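Local coordinates for protein HicB3 antitoxin (Yersinia pestis, PDB 4P78) that acts as the antitoxin of a bacterial toxin-antitoxin system, forming a complex with the toxin HicA3 and probably neutralising it, at residues 2-6 and 17-21. Coordinates in Å, arbitrary orientation, origin at the centre of the assembly. Numbering follows the deposited sequence.
Sequences IYPIF and YFPDI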
# COMPACT_ATOMS: atom_id res chain seq x y z
N ILE A 2 -0.74 -11.42 -5.44
CA ILE A 2 -0.37 -10.12 -4.89
C ILE A 2 -0.39 -10.13 -3.37
O ILE A 2 -1.40 -10.46 -2.76
CB ILE A 2 -1.32 -9.00 -5.37
CG1 ILE A 2 -1.29 -8.87 -6.89
CG2 ILE A 2 -0.90 -7.65 -4.77
CD1 ILE A 2 0.00 -8.30 -7.38
N TYR A 3 0.74 -9.76 -2.77
CA TYR A 3 0.83 -9.66 -1.33
C TYR A 3 1.04 -8.23 -0.86
O TYR A 3 1.76 -7.45 -1.50
CB TYR A 3 1.96 -10.54 -0.79
CG TYR A 3 1.54 -11.95 -0.50
CD1 TYR A 3 1.64 -12.94 -1.47
CD2 TYR A 3 1.04 -12.30 0.75
CE1 TYR A 3 1.25 -14.24 -1.20
CE2 TYR A 3 0.65 -13.59 1.02
CZ TYR A 3 0.76 -14.56 0.05
OH TYR A 3 0.37 -15.86 0.34
N PRO A 4 0.42 -7.87 0.27
CA PRO A 4 0.68 -6.58 0.90
C PRO A 4 2.00 -6.59 1.63
O PRO A 4 2.35 -7.62 2.22
CB PRO A 4 -0.47 -6.43 1.89
CG PRO A 4 -0.87 -7.86 2.22
CD PRO A 4 -0.60 -8.66 0.98
N ILE A 5 2.73 -5.48 1.58
CA ILE A 5 3.88 -5.27 2.46
C ILE A 5 3.71 -3.93 3.17
O ILE A 5 3.08 -3.02 2.64
CB ILE A 5 5.22 -5.29 1.69
CG1 ILE A 5 5.20 -4.31 0.52
CG2 ILE A 5 5.55 -6.73 1.20
CD1 ILE A 5 6.57 -4.12 -0.14
N PHE A 6 4.24 -3.83 4.38
CA PHE A 6 4.29 -2.56 5.11
C PHE A 6 5.72 -2.07 5.01
O PHE A 6 6.64 -2.81 5.37
CB PHE A 6 3.89 -2.72 6.59
CG PHE A 6 2.43 -2.95 6.83
CD1 PHE A 6 1.52 -3.00 5.79
CD2 PHE A 6 1.96 -3.09 8.12
CE1 PHE A 6 0.18 -3.21 6.03
CE2 PHE A 6 0.62 -3.30 8.37
CZ PHE A 6 -0.27 -3.35 7.33
N TYR A 17 7.97 -5.38 6.35
CA TYR A 17 7.59 -6.77 6.59
C TYR A 17 6.27 -7.07 5.90
O TYR A 17 5.57 -6.15 5.47
CB TYR A 17 7.50 -7.06 8.10
CG TYR A 17 6.67 -6.04 8.86
CD1 TYR A 17 5.29 -6.17 8.97
CD2 TYR A 17 7.28 -4.93 9.46
CE1 TYR A 17 4.53 -5.24 9.66
CE2 TYR A 17 6.53 -3.99 10.15
CZ TYR A 17 5.15 -4.15 10.24
OH TYR A 17 4.40 -3.22 10.93
N PHE A 18 5.95 -8.36 5.77
CA PHE A 18 4.63 -8.80 5.34
C PHE A 18 3.71 -8.78 6.54
O PHE A 18 3.94 -9.51 7.50
CB PHE A 18 4.69 -10.21 4.75
CG PHE A 18 5.47 -10.33 3.45
CD1 PHE A 18 4.83 -10.23 2.22
CD2 PHE A 18 6.83 -10.58 3.47
CE1 PHE A 18 5.54 -10.36 1.04
CE2 PHE A 18 7.54 -10.71 2.29
CZ PHE A 18 6.89 -10.60 1.07
N PRO A 19 2.65 -7.96 6.49
CA PRO A 19 1.74 -7.94 7.65
C PRO A 19 1.02 -9.29 7.87
O PRO A 19 0.58 -9.56 8.97
CB PRO A 19 0.73 -6.83 7.29
CG PRO A 19 0.73 -6.82 5.78
CD PRO A 19 2.19 -7.07 5.42
N ASP A 20 0.91 -10.11 6.83
CA ASP A 20 0.29 -11.43 7.00
C ASP A 20 1.30 -12.52 7.36
O ASP A 20 0.92 -13.67 7.62
CB ASP A 20 -0.44 -11.84 5.72
CG ASP A 20 -1.54 -10.85 5.35
OD1 ASP A 20 -2.50 -10.70 6.12
OD2 ASP A 20 -1.41 -10.20 4.30
N ILE A 21 2.58 -12.18 7.35
CA ILE A 21 3.59 -13.19 7.61
C ILE A 21 4.49 -12.71 8.74
O ILE A 21 5.48 -12.01 8.51
CB ILE A 21 4.41 -13.50 6.34
CG1 ILE A 21 3.47 -13.61 5.13
CG2 ILE A 21 5.22 -14.78 6.50
CD1 ILE A 21 4.16 -13.95 3.84
O HOH W 1 1.51 -9.84 3.82
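F6 is overlapped on one face of its ring by P19, whose CB stands 3.7 Å from the centroid of the F6 ring in a CH-pi contact, while the ring of Y17 meets it obliquely, F6 CD2 lying 3.7 Å from Y17 CE1. F6 and Y17 share a sheet face; R71 of helix 70-75 touches both and P19, and L72 adds cover over F6. The backbones of F6 and Y17 form an antiparallel hydrogen-bonded pair: F6 N donates to Y17 O (2.9 Å, nearly linear) and Y17 N to F6 O (3.1 Å). After Y17 the chain diverges from strand 2-9; P19, with no amide hydrogen to give, is second in a type I turn from F18 to I21, closed by I21 N bonding F18 O (3.0 Å). The gap is bridged by a water, which donates to P4 O (2.9 Å) and to D20 OD2 (3.0 Å) and accepts from D20 N (3.1 Å); D20 OD2 is also hydrogen-bonded to Y66. P4 and P19 touch here, CG to CG at 4.0 Å. F18 turns to the other face, where I5 CG2 packs over its ring, 3.9 Å from the F18 centroid, and Y3 CB meets its edge, 4.0 Å from F18 CE1. This layer continues into helix 31-52, with F18 on A38 and Y3 against F42. This is the open end of an antiparallel hairpin, strand 14-17 passing into a proline-containing turn against strand 2-9, within the HicB-like fold, a small antiparallel sheet with a long helix on one face.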